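Long-range contacts in peptidoglycan N-acetylglucosamine deacetylase (Agathobacter rectalis, PDB 5JMU), which probably removes acetyl groups from N-acetylglucosamine in peptidoglycan, acting through its zinc-dependent NodB-type catalytic domain: residues A[72-80]-A[95-103]; A[144-152]-A[213-222]. One frame throughout, in Å; residues are numbered along the deposited sequence.

In the fold
Following the chain from its N terminus, contact 1 closes first: strand 72-77 runs into the zinc-binding loop, the chain turns through helix 82-85, and helix 89-107 comes back to lie across the strand. Contact 2 opens only after that. It spans a far longer excursion, from strand 146-147 through helix 164-175, strand 180-186 and helix 196-205, before 213-222 returns from strand 209-210 along 144-152. The two loops thus stand in series, neither nested nor crossed, with centres about 16 Å apart. They still touch: a probable hydrogen bond from Thr72 to Leu213 joins strand 72-77 to the C-terminal segment, and Leu96 of the helix packs on Leu145.

Contact 1: A[72-80]-A[95-103]; sequences TVAIHSASH and DLEQMNSII. With ZN (zinc ion), chain C.
The His-Ser-x-x-His zinc motif of NodB-type deacetylases, His76 to His80, is fastened to helix 89-107 by the carboxylate of Asp95, which takes four hydrogen bonds. Ser77 OG (2.7 Å) and Ala78 N (3.0 Å) reach OD2 of Asp95 from opposite faces of the carboxylate plane, while Ser79 N gives its hydrogen to the syn lone pair of Asp95 OD1 at 2.9 Å. Ser79 OG meets that same oxygen from above the plane. Ser77 OG also accepts from His80 N, an ST motif at 2.8 Å, so the carboxylate stands as a second shell behind His76 and His80, whose NE2 atoms bind zinc together with Asp28. Just before the motif, Ile75 points its CD1 onto the helix between Leu96 and Asn100, 3.7 Å from Asn100 CB, and its CG1 lies 3.6 Å from Ile103 CD1. The chain of Met99, a selenomethionine, is bent at both chi2 and chi3, which carries the selenium alongside the Ala78 backbone, 3.8 Å from Ala78 CA. Asn100 itself is bonded to Ala111 and Asp110. On one edge the strand pairs with parallel strand 49-53, and Ile63 of helix 61-68 packs against both Val73 and Met99.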
ATOM      1  N   THR A  72       9.780   0.539  -1.139  1.00 11.04           N
ATOM      2  CA  THR A  72       9.096   0.063  -2.329  1.00 10.67           C
ATOM      3  C   THR A  72       8.066   1.093  -2.775  1.00 11.74           C
ATOM      4  O   THR A  72       7.255   1.553  -1.978  1.00 10.89           O
ATOM      5  CB  THR A  72       8.415  -1.280  -2.042  1.00 10.90           C
ATOM      6  OG1 THR A  72       9.473  -2.245  -1.787  1.00 12.42           O
ATOM      7  CG2 THR A  72       7.516  -1.698  -3.235  1.00 10.32           C
ATOM      8  N   VAL A  73       8.126   1.455  -4.051  1.00 10.33           N
ATOM      9  CA  VAL A  73       7.147   2.353  -4.630  1.00 10.03           C
ATOM     10  C   VAL A  73       6.224   1.537  -5.520  1.00 10.14           C
ATOM     11  O   VAL A  73       6.688   0.838  -6.458  1.00 11.40           O
ATOM     12  CB  VAL A  73       7.858   3.471  -5.437  1.00 11.29           C
ATOM     13  CG1 VAL A  73       6.798   4.309  -6.222  1.00 13.67           C
ATOM     14  CG2 VAL A  73       8.623   4.339  -4.479  1.00 13.49           C
ATOM     15  N   ALA A  74       4.939   1.555  -5.171  1.00 10.76           N
ATOM     16  CA  ALA A  74       3.932   0.731  -5.837  1.00 10.55           C
ATOM     17  C   ALA A  74       2.758   1.627  -6.297  1.00 11.08           C
ATOM     18  O   ALA A  74       2.628   2.774  -5.884  1.00 10.41           O
ATOM     19  CB  ALA A  74       3.450  -0.359  -4.889  1.00 10.52           C
ATOM     20  N   ILE A  75       1.896   1.096  -7.160  1.00 10.09           N
ATOM     21  CA  ILE A  75       0.788   1.889  -7.686  1.00 10.54           C
ATOM     22  C   ILE A  75      -0.461   1.796  -6.849  1.00 12.09           C
ATOM     23  O   ILE A  75      -0.810   0.700  -6.466  1.00 10.55           O
ATOM     24  CB  ILE A  75       0.449   1.407  -9.106  1.00  9.25           C
ATOM     25  CG1 ILE A  75       1.633   1.690 -10.027  1.00 10.55           C
ATOM     26  CG2 ILE A  75      -0.815   2.155  -9.636  1.00 12.37           C
ATOM     27  CD1 ILE A  75       1.511   1.085 -11.468  1.00 12.75           C
ATOM     28  N   HIS A  76      -1.118   2.939  -6.563  1.00 10.55           N
ATOM     29  CA  HIS A  76      -2.483   2.922  -6.005  1.00  9.65           C
ATOM     30  C   HIS A  76      -3.427   3.384  -7.122  1.00 12.26           C
ATOM     31  O   HIS A  76      -4.212   2.595  -7.664  1.00 12.76           O
ATOM     32  CB  HIS A  76      -2.549   3.795  -4.749  1.00  9.98           C
ATOM     33  CG  HIS A  76      -3.776   3.614  -3.892  1.00 11.69           C
ATOM     34  ND1 HIS A  76      -4.414   2.397  -3.717  1.00 10.81           N
ATOM     35  CD2 HIS A  76      -4.439   4.514  -3.128  1.00 12.77           C
ATOM     36  CE1 HIS A  76      -5.446   2.581  -2.888  1.00 10.39           C
ATOM     37  NE2 HIS A  76      -5.492   3.854  -2.530  1.00 10.87           N
ATOM     38  N   SER A  77      -3.270   4.630  -7.533  1.00 10.03           N
ATOM     39  CA  SER A  77      -4.077   5.164  -8.639  1.00 10.85           C
ATOM     40  C   SER A  77      -3.640   6.586  -8.956  1.00 11.75           C
ATOM     41  O   SER A  77      -3.318   7.333  -8.053  1.00 12.70           O
ATOM     42  CB  SER A  77      -5.574   5.157  -8.253  1.00 12.54           C
ATOM     43  OG  SER A  77      -6.314   5.927  -9.194  1.00 12.44           O
ATOM     44  N   ALA A  78      -3.602   6.962 -10.226  1.00 11.22           N
ATOM     45  CA  ALA A  78      -3.228   8.344 -10.506  1.00 11.92           C
ATOM     46  C   ALA A  78      -4.289   9.298  -9.988  1.00 12.57           C
ATOM     47  O   ALA A  78      -3.971  10.263  -9.283  1.00 13.04           O
ATOM     48  CB  ALA A  78      -2.981   8.560 -12.047  1.00 12.35           C
ATOM     49  N   SER A  79      -5.550   9.073 -10.372  1.00 12.73           N
ATOM     50  CA  SER A  79      -6.614   9.977  -9.990  1.00 13.52           C
ATOM     51  C   SER A  79      -7.267   9.686  -8.647  1.00 14.16           C
ATOM     52  O   SER A  79      -7.827  10.610  -8.040  1.00 15.79           O
ATOM     53  CB  SER A  79      -7.730   9.985 -11.045  1.00 14.66           C
ATOM     54  OG  SER A  79      -8.398   8.725 -11.030  1.00 14.18           O
ATOM     55  N   HIS A  80      -7.224   8.416  -8.252  1.00 14.21           N
ATOM     56  CA  HIS A  80      -7.928   7.920  -7.077  1.00 15.04           C
ATOM     57  C   HIS A  80      -9.394   8.343  -7.117  1.00 19.24           C
ATOM     58  O   HIS A  80      -9.992   8.669  -6.084  1.00 18.85           O
ATOM     59  CB  HIS A  80      -7.254   8.431  -5.790  1.00 15.49           C
ATOM     60  CG  HIS A  80      -7.543   7.596  -4.579  1.00 17.68           C
ATOM     61  ND1 HIS A  80      -8.626   7.830  -3.750  1.00 29.67           N
ATOM     62  CD2 HIS A  80      -6.867   6.561  -4.026  1.00 13.79           C
ATOM     63  CE1 HIS A  80      -8.616   6.959  -2.751  1.00 27.59           C
ATOM     64  NE2 HIS A  80      -7.557   6.179  -2.892  1.00 16.01           N
ATOM     65  N   ASP A  95      -5.658   4.726 -16.163  1.00 12.20           N
ATOM     66  CA  ASP A  95      -5.205   5.350 -14.924  1.00 12.47           C
ATOM     67  C   ASP A  95      -3.993   4.668 -14.298  1.00 11.31           C
ATOM     68  O   ASP A  95      -3.061   5.354 -13.850  1.00 12.45           O
ATOM     69  CB  ASP A  95      -6.381   5.381 -13.938  1.00 12.85           C
ATOM     70  CG  ASP A  95      -6.005   6.024 -12.608  1.00 12.88           C
ATOM     71  OD1 ASP A  95      -6.166   7.262 -12.495  1.00 14.26           O
ATOM     72  OD2 ASP A  95      -5.607   5.253 -11.702  1.00 12.98           O
ATOM     73  N   LEU A  96      -3.962   3.339 -14.293  1.00 10.87           N
ATOM     74  CA  LEU A  96      -2.838   2.613 -13.700  1.00 10.44           C
ATOM     75  C   LEU A  96      -1.556   2.967 -14.467  1.00 13.10           C
ATOM     76  O   LEU A  96      -0.502   3.246 -13.856  1.00 13.35           O
ATOM     77  CB  LEU A  96      -3.122   1.093 -13.734  1.00 11.52           C
ATOM     78  CG  LEU A  96      -2.005   0.189 -13.213  1.00 14.03           C
ATOM     79  CD1 LEU A  96      -2.651  -1.092 -12.704  1.00 15.65           C
ATOM     80  CD2 LEU A  96      -1.013  -0.214 -14.306  1.00 16.14           C
ATOM     81  N   GLU A  97      -1.668   2.990 -15.795  1.00 11.86           N
ATOM     82  CA  GLU A  97      -0.502   3.318 -16.629  1.00 11.90           C
ATOM     83  C   GLU A  97      -0.022   4.743 -16.447  1.00 14.82           C
ATOM     84  O   GLU A  97       1.193   5.008 -16.490  1.00 14.89           O
ATOM     85  CB  GLU A  97      -0.826   3.044 -18.106  1.00 15.32           C
ATOM     86  CG  GLU A  97      -0.954   1.551 -18.388  1.00 22.52           C
ATOM     87  CD  GLU A  97      -1.391   1.299 -19.834  1.00 37.78           C
ATOM     88  OE1 GLU A  97      -1.461   2.291 -20.625  1.00 41.67           O
ATOM     89  OE2 GLU A  97      -1.683   0.120 -20.166  1.00 39.11           O
ATOM     90  N   GLN A  98      -0.950   5.679 -16.263  1.00 12.58           N
ATOM     91  CA  GLN A  98      -0.528   7.062 -15.969  1.00 13.36           C
ATOM     92  C   GLN A  98       0.301   7.097 -14.678  1.00 13.41           C
ATOM     93  O   GLN A  98       1.350   7.789 -14.589  1.00 14.11           O
ATOM     94  CB  GLN A  98      -1.757   7.956 -15.847  1.00 16.11           C
ATOM     95  CG  GLN A  98      -2.313   8.290 -17.240  1.00 22.61           C
ATOM     96  CD  GLN A  98      -3.738   8.804 -17.179  1.00 29.79           C
ATOM     97  OE1 GLN A  98      -4.561   8.509 -18.056  1.00 28.33           O
ATOM     98  NE2 GLN A  98      -4.042   9.564 -16.131  1.00 29.33           N
HETATM   99  N   MSE A  99      -0.136   6.360 -13.665  1.00 12.84           N
HETATM  100  CA  MSE A  99       0.585   6.367 -12.410  1.00 12.88           C
HETATM  101  C   MSE A  99       1.956   5.683 -12.569  1.00 13.12           C
HETATM  102  O   MSE A  99       2.980   6.145 -12.051  1.00 12.26           O
HETATM  103  CB  MSE A  99      -0.228   5.674 -11.305  1.00 10.67           C
HETATM  104  CG  MSE A  99       0.401   5.900  -9.906  1.00 10.90           C
HETATM  105 SE   MSE A  99       0.320   7.808  -9.372  0.77 14.41          SE
HETATM  106  CE  MSE A  99       2.242   8.304  -9.389  1.00 14.87           C
ATOM    107  N   ASN A 100       1.986   4.568 -13.309  1.00 11.38           N
ATOM    108  CA  ASN A 100       3.247   3.903 -13.548  1.00 12.80           C
ATOM    109  C   ASN A 100       4.228   4.820 -14.266  1.00 13.82           C
ATOM    110  O   ASN A 100       5.416   4.795 -13.977  1.00 12.14           O
ATOM    111  CB  ASN A 100       3.050   2.637 -14.392  1.00 13.14           C
ATOM    112  CG  ASN A 100       4.315   1.893 -14.532  1.00 15.99           C
ATOM    113  OD1 ASN A 100       4.757   1.272 -13.580  1.00 15.60           O
ATOM    114  ND2 ASN A 100       4.935   1.961 -15.722  1.00 17.36           N
ATOM    115  N   SER A 101       3.729   5.598 -15.212  1.00 12.37           N
ATOM    116  CA  SER A 101       4.587   6.507 -15.970  1.00 13.22           C
ATOM    117  C   SER A 101       5.214   7.554 -15.052  1.00 13.27           C
ATOM    118  O   SER A 101       6.405   7.887 -15.214  1.00 13.74           O
ATOM    119  CB  SER A 101       3.812   7.171 -17.082  1.00 17.00           C
ATOM    120  OG  SER A 101       3.704   6.195 -18.100  1.00 20.17           O
ATOM    121  N   ILE A 102       4.432   8.064 -14.102  1.00 12.92           N
ATOM    122  CA  ILE A 102       5.007   9.030 -13.157  1.00 13.78           C
ATOM    123  C   ILE A 102       6.069   8.347 -12.297  1.00 12.60           C
ATOM    124  O   ILE A 102       7.137   8.943 -12.012  1.00 12.96           O
ATOM    125  CB  ILE A 102       3.907   9.686 -12.286  1.00 12.95           C
ATOM    126  CG1 ILE A 102       3.115  10.668 -13.159  1.00 14.41           C
ATOM    127  CG2 ILE A 102       4.531  10.402 -11.109  1.00 13.13           C
ATOM    128  CD1 ILE A 102       1.721  11.002 -12.529  1.00 15.62           C
ATOM    129  N   ILE A 103       5.789   7.111 -11.886  1.00 11.91           N
ATOM    130  CA  ILE A 103       6.786   6.394 -11.081  1.00 11.60           C
ATOM    131  C   ILE A 103       8.069   6.166 -11.889  1.00 12.10           C
ATOM    132  O   ILE A 103       9.172   6.359 -11.387  1.00 12.29           O
ATOM    133  CB  ILE A 103       6.218   5.057 -10.587  1.00 10.96           C
ATOM    134  CG1 ILE A 103       5.117   5.349  -9.587  1.00 10.61           C
ATOM    135  CG2 ILE A 103       7.284   4.161  -9.970  1.00 15.14           C
ATOM    136  CD1 ILE A 103       4.203   4.088  -9.276  1.00 10.91           C
TER
HETATM  137 ZN    ZN C 502      -6.794   4.935  -1.285  0.80 13.50          ZN
HETATM  138  O   HOH W   1      -6.306   3.777   0.345  1.00 11.73           O
HETATM  139  O   HOH W   2      -8.075   5.915   0.078  1.00 12.36           O
HETATM  140  O   HOH W   3      -8.428   3.544  -1.618  1.00 12.78           O

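Contact 2: A[144-152]-A[213-222]; sequences GLLYCDWNV and LTTSSPMSHH
One face of the Tyr147 ring carries the imidazole of His221 in an offset stack, the planes 2° apart and the centroids 3.8 Å; at the tyrosine's edge a water touches OH and also bonds to His222 O. At its own edge His221 meets the Tyr147 carbonyl, NE2 giving a bond to Tyr147 O of 2.9 Å, with a weaker one to a second water that also takes Tyr147 N. His222 is gripped differently. CB of Asp149 sits over its face, 3.4 Å from the ring centroid in a CH-pi contact, while its CE1 edge is turned at 71° onto the face of the Trp150 indole. In the plane of the imidazole, His222 NE2 donates to Trp150 O at 2.9 Å; ND1 is held by Ser121, which leaves little freedom for the ring to flip. Trp150 starts out pointing away, but its CG lies between the backbone N and the carbonyl carbon (chi1 59°), which brings the indole round to the histidine. Segment 144-152 leads from strand 146-147, through a loop close to the zinc site, toward strand 152-153, which pairs with 180-186 in the parallel sheet of the NodB domain; the Trp150 side chain lies about 8 Å from the zinc. One bond runs backbone to backbone, Asp149 N to Ser220 O (2.7 Å). The N-H of His222 is held instead by the Asp149 carboxylate, on the anti lone pair of OD2 at 2.8 Å, an oxygen shared with Ser120 OG. Ser220 N makes only a weak bond to Cys148 SG. Nearer the start of 144-152, the selenium of Met219 rests 3.7 Å from Cys148 CB, and Leu146 CD1 packs on Thr215. Arg115 binds the carbonyls of Cys148 and Asp149.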
ATOM      1  N   GLY A 144       1.504  -9.234 -15.572  1.00 15.38           N
ATOM      2  CA  GLY A 144       2.718  -9.461 -14.799  1.00 16.69           C
ATOM      3  C   GLY A 144       2.823  -8.645 -13.546  1.00 19.34           C
ATOM      4  O   GLY A 144       3.888  -8.575 -12.927  1.00 18.90           O
ATOM      5  N   LEU A 145       1.701  -8.043 -13.143  1.00 13.00           N
ATOM      6  CA  LEU A 145       1.686  -7.239 -11.927  1.00 12.28           C
ATOM      7  C   LEU A 145       1.221  -8.042 -10.700  1.00 12.65           C
ATOM      8  O   LEU A 145       0.475  -9.023 -10.838  1.00 16.34           O
ATOM      9  CB  LEU A 145       0.767  -6.041 -12.125  1.00 12.54           C
ATOM     10  CG  LEU A 145       1.275  -5.018 -13.137  1.00 16.79           C
ATOM     11  CD1 LEU A 145       0.149  -4.043 -13.341  1.00 20.27           C
ATOM     12  CD2 LEU A 145       2.521  -4.338 -12.559  1.00 17.71           C
ATOM     13  N   LEU A 146       1.692  -7.654  -9.524  1.00 10.92           N
ATOM     14  CA  LEU A 146       1.269  -8.260  -8.267  1.00 11.17           C
ATOM     15  C   LEU A 146       0.361  -7.274  -7.590  1.00 11.24           C
ATOM     16  O   LEU A 146       0.496  -6.070  -7.817  1.00 12.28           O
ATOM     17  CB  LEU A 146       2.452  -8.545  -7.343  1.00 13.01           C
ATOM     18  CG  LEU A 146       3.480  -9.484  -7.971  1.00 14.65           C
ATOM     19  CD1 LEU A 146       4.822  -9.341  -7.250  1.00 18.13           C
ATOM     20  CD2 LEU A 146       2.962 -10.882  -7.942  1.00 17.25           C
ATOM     21  N   TYR A 147      -0.590  -7.753  -6.792  1.00  9.73           N
ATOM     22  CA  TYR A 147      -1.400  -6.794  -6.030  1.00 11.35           C
ATOM     23  C   TYR A 147      -1.436  -7.240  -4.578  1.00 11.88           C
ATOM     24  O   TYR A 147      -1.269  -8.420  -4.272  1.00 11.47           O
ATOM     25  CB  TYR A 147      -2.830  -6.653  -6.582  1.00 11.34           C
ATOM     26  CG  TYR A 147      -3.744  -7.867  -6.439  1.00 10.25           C
ATOM     27  CD1 TYR A 147      -3.750  -8.896  -7.392  1.00 14.22           C
ATOM     28  CD2 TYR A 147      -4.616  -7.969  -5.339  1.00 10.16           C
ATOM     29  CE1 TYR A 147      -4.627  -9.999  -7.265  1.00 14.72           C
ATOM     30  CE2 TYR A 147      -5.491  -9.050  -5.202  1.00 13.23           C
ATOM     31  CZ  TYR A 147      -5.470 -10.064  -6.141  1.00 14.50           C
ATOM     32  OH  TYR A 147      -6.352 -11.126  -5.962  1.00 17.36           O
ATOM     33  N   CYS A 148      -1.615  -6.287  -3.685  1.00  9.75           N
ATOM     34  CA  CYS A 148      -1.609  -6.599  -2.247  1.00 10.04           C
ATOM     35  C   CYS A 148      -2.718  -5.812  -1.540  1.00  9.21           C
ATOM     36  O   CYS A 148      -2.896  -4.603  -1.759  1.00 10.33           O
ATOM     37  CB  CYS A 148      -0.241  -6.245  -1.669  1.00 11.37           C
ATOM     38  SG  CYS A 148       0.026  -6.888  -0.002  1.00 12.57           S
ATOM     39  N   ASP A 149      -3.531  -6.543  -0.769  1.00  9.04           N
ATOM     40  CA  ASP A 149      -4.473  -5.937   0.155  1.00  8.79           C
ATOM     41  C   ASP A 149      -3.783  -5.773   1.519  1.00 10.81           C
ATOM     42  O   ASP A 149      -2.657  -5.309   1.549  1.00 11.17           O
ATOM     43  CB  ASP A 149      -5.731  -6.812   0.199  1.00  9.53           C
ATOM     44  CG  ASP A 149      -6.439  -6.843  -1.152  1.00 13.72           C
ATOM     45  OD1 ASP A 149      -6.575  -5.758  -1.794  1.00 11.15           O
ATOM     46  OD2 ASP A 149      -6.849  -7.924  -1.605  1.00 13.96           O
ATOM     47  N   TRP A 150      -4.436  -6.149   2.625  1.00 11.36           N
ATOM     48  CA  TRP A 150      -3.819  -5.977   3.944  1.00 11.06           C
ATOM     49  C   TRP A 150      -4.503  -6.920   4.933  1.00 11.76           C
ATOM     50  O   TRP A 150      -5.587  -7.416   4.648  1.00 12.66           O
ATOM     51  CB  TRP A 150      -3.946  -4.515   4.435  1.00 10.93           C
ATOM     52  CG  TRP A 150      -5.391  -4.071   4.531  1.00 12.82           C
ATOM     53  CD1 TRP A 150      -6.191  -4.061   5.673  1.00 15.97           C
ATOM     54  CD2 TRP A 150      -6.211  -3.551   3.464  1.00 11.81           C
ATOM     55  NE1 TRP A 150      -7.457  -3.602   5.346  1.00 17.04           N
ATOM     56  CE2 TRP A 150      -7.489  -3.282   4.003  1.00 16.42           C
ATOM     57  CE3 TRP A 150      -5.984  -3.283   2.094  1.00 11.70           C
ATOM     58  CZ2 TRP A 150      -8.545  -2.749   3.223  1.00 18.74           C
ATOM     59  CZ3 TRP A 150      -7.036  -2.779   1.325  1.00 14.62           C
ATOM     60  CH2 TRP A 150      -8.293  -2.513   1.892  1.00 14.87           C
ATOM     61  N   ASN A 151      -3.854  -7.193   6.075  1.00 10.33           N
ATOM     62  CA  ASN A 151      -4.526  -7.966   7.106  1.00  9.66           C
ATOM     63  C   ASN A 151      -4.420  -7.307   8.493  1.00 12.52           C
ATOM     64  O   ASN A 151      -4.792  -7.938   9.478  1.00 12.61           O
ATOM     65  CB  ASN A 151      -3.985  -9.416   7.172  1.00 11.91           C
ATOM     66  CG  ASN A 151      -2.511  -9.470   7.496  1.00 11.16           C
ATOM     67  OD1 ASN A 151      -1.888  -8.452   7.777  1.00 10.79           O
ATOM     68  ND2 ASN A 151      -1.942 -10.678   7.479  1.00 11.61           N
ATOM     69  N   VAL A 152      -3.926  -6.075   8.570  1.00 10.06           N
ATOM     70  CA  VAL A 152      -4.008  -5.286   9.820  1.00 10.98           C
ATOM     71  C   VAL A 152      -4.563  -3.921   9.491  1.00 10.07           C
ATOM     72  O   VAL A 152      -3.968  -3.199   8.695  1.00 11.49           O
ATOM     73  CB  VAL A 152      -2.622  -5.144  10.500  1.00 10.48           C
ATOM     74  CG1 VAL A 152      -2.666  -4.172  11.711  1.00 13.64           C
ATOM     75  CG2 VAL A 152      -2.146  -6.503  10.922  1.00 10.97           C
ATOM     76  N   LEU A 213       7.709  -4.588   0.851  1.00 12.64           N
ATOM     77  CA  LEU A 213       7.195  -5.629  -0.039  1.00 10.85           C
ATOM     78  C   LEU A 213       8.082  -5.690  -1.244  1.00 10.10           C
ATOM     79  O   LEU A 213       8.483  -4.648  -1.799  1.00 13.80           O
ATOM     80  CB  LEU A 213       5.738  -5.327  -0.458  1.00 10.46           C
ATOM     81  CG  LEU A 213       4.695  -5.568   0.652  1.00 12.08           C
ATOM     82  CD1 LEU A 213       3.384  -4.867   0.269  1.00 14.08           C
ATOM     83  CD2 LEU A 213       4.492  -7.051   0.917  1.00 10.60           C
ATOM     84  N   THR A 214       8.373  -6.907  -1.720  1.00 10.21           N
ATOM     85  CA  THR A 214       9.088  -7.085  -2.973  1.00 10.07           C
ATOM     86  C   THR A 214       8.348  -8.112  -3.816  1.00 14.08           C
ATOM     87  O   THR A 214       7.358  -8.674  -3.393  1.00 12.91           O
ATOM     88  CB  THR A 214      10.528  -7.549  -2.761  1.00 18.04           C
ATOM     89  OG1 THR A 214      10.517  -8.892  -2.250  1.00 20.96           O
ATOM     90  CG2 THR A 214      11.216  -6.643  -1.762  1.00 16.56           C
ATOM     91  N   THR A 215       8.845  -8.346  -5.015  1.00 14.07           N
ATOM     92  CA  THR A 215       8.144  -9.274  -5.900  1.00 16.57           C
ATOM     93  C   THR A 215       8.217 -10.726  -5.418  1.00 17.78           C
ATOM     94  O   THR A 215       7.450 -11.550  -5.884  1.00 20.47           O
ATOM     95  CB  THR A 215       8.691  -9.197  -7.343  1.00 15.86           C
ATOM     96  OG1 THR A 215      10.087  -9.446  -7.318  1.00 18.86           O
ATOM     97  CG2 THR A 215       8.399  -7.787  -7.924  1.00 20.89           C
ATOM     98  N   SER A 216       9.124 -11.024  -4.495  1.00 17.79           N
ATOM     99  CA  SER A 216       9.167 -12.376  -3.952  1.00 19.94           C
ATOM    100  C   SER A 216       8.429 -12.486  -2.614  1.00 17.73           C
ATOM    101  O   SER A 216       8.379 -13.580  -2.043  1.00 19.84           O
ATOM    102  CB  SER A 216      10.623 -12.844  -3.830  1.00 26.96           C
ATOM    103  OG  SER A 216      11.362 -11.884  -3.144  1.00 29.30           O
ATOM    104  N   SER A 217       7.867 -11.374  -2.102  1.00 14.59           N
ATOM    105  CA  SER A 217       7.089 -11.431  -0.859  1.00 13.72           C
ATOM    106  C   SER A 217       5.774 -12.172  -1.057  1.00 14.69           C
ATOM    107  O   SER A 217       5.134 -12.063  -2.109  1.00 16.12           O
ATOM    108  CB  SER A 217       6.753 -10.027  -0.325  1.00 12.69           C
ATOM    109  OG  SER A 217       7.938  -9.278  -0.140  1.00 14.75           O
ATOM    110  N   PRO A 218       5.321 -12.865  -0.004  1.00 13.92           N
ATOM    111  CA  PRO A 218       3.919 -13.325  -0.051  1.00 13.24           C
ATOM    112  C   PRO A 218       2.987 -12.112  -0.116  1.00 18.05           C
ATOM    113  O   PRO A 218       3.248 -11.124   0.571  1.00 21.78           O
ATOM    114  CB  PRO A 218       3.759 -14.121   1.264  1.00 13.35           C
ATOM    115  CG  PRO A 218       4.768 -13.458   2.228  1.00 19.16           C
ATOM    116  CD  PRO A 218       5.978 -13.116   1.293  1.00 15.99           C
HETATM  117  N   MSE A 219       1.961 -12.151  -0.973  1.00 13.95           N
HETATM  118  CA  MSE A 219       0.970 -11.078  -1.010  1.00 15.43           C
HETATM  119  C   MSE A 219      -0.197 -11.406  -0.083  1.00 17.28           C
HETATM  120  O   MSE A 219      -0.522 -12.572   0.151  1.00 20.95           O
HETATM  121  CB  MSE A 219       0.420 -10.877  -2.448  1.00 17.72           C
HETATM  122  CG  MSE A 219       1.470 -10.516  -3.504  1.00 17.78           C
HETATM  123 SE   MSE A 219       2.054  -8.675  -3.339  0.70 16.29          SE
HETATM  124  CE  MSE A 219       3.882  -8.933  -2.667  1.00 16.62           C
ATOM    125  N   SER A 220      -0.840 -10.362   0.414  1.00 13.11           N
ATOM    126  CA  SER A 220      -2.051 -10.524   1.202  1.00 14.93           C
ATOM    127  C   SER A 220      -3.214 -10.275   0.248  1.00 12.22           C
ATOM    128  O   SER A 220      -3.300  -9.160  -0.307  1.00 16.17           O
ATOM    129  CB  SER A 220      -2.051  -9.524   2.366  1.00 20.05           C
ATOM    130  OG  SER A 220      -3.239  -9.612   3.115  1.00 27.95           O
ATOM    131  N   HIS A 221      -4.052 -11.296   0.013  1.00 13.30           N
ATOM    132  CA  HIS A 221      -5.211 -11.141  -0.885  1.00 11.96           C
ATOM    133  C   HIS A 221      -6.526 -11.342  -0.166  1.00 14.49           C
ATOM    134  O   HIS A 221      -6.742 -12.385   0.492  1.00 19.23           O
ATOM    135  CB  HIS A 221      -5.179 -12.143  -2.049  1.00 15.28           C
ATOM    136  CG  HIS A 221      -4.135 -11.843  -3.076  1.00 14.09           C
ATOM    137  ND1 HIS A 221      -3.894 -12.669  -4.161  1.00 20.84           N
ATOM    138  CD2 HIS A 221      -3.261 -10.811  -3.183  1.00 13.31           C
ATOM    139  CE1 HIS A 221      -2.912 -12.161  -4.890  1.00 21.79           C
ATOM    140  NE2 HIS A 221      -2.521 -11.028  -4.327  1.00 14.07           N
ATOM    141  N   HIS A 222      -7.414 -10.386  -0.315  1.00 12.55           N
ATOM    142  CA  HIS A 222      -8.773 -10.542   0.190  1.00 12.77           C
ATOM    143  C   HIS A 222      -9.587 -11.413  -0.750  1.00 16.97           C
ATOM    144  O   HIS A 222      -9.108 -11.784  -1.817  1.00 17.08           O
ATOM    145  CB  HIS A 222      -9.449  -9.180   0.254  1.00 12.73           C
ATOM    146  CG  HIS A 222      -8.902  -8.243   1.285  1.00 13.64           C
ATOM    147  ND1 HIS A 222      -9.305  -6.933   1.357  1.00 13.36           N
ATOM    148  CD2 HIS A 222      -8.019  -8.430   2.295  1.00 12.25           C
ATOM    149  CE1 HIS A 222      -8.683  -6.337   2.370  1.00 15.51           C
ATOM    150  NE2 HIS A 222      -7.900  -7.223   2.953  1.00 13.23           N
TER
HETATM  151  O   HOH W   4      -0.813 -10.704  -6.810  1.00 14.59           O
HETATM  152  O   HOH W   5      -8.198 -10.685  -4.192  1.00 16.19           O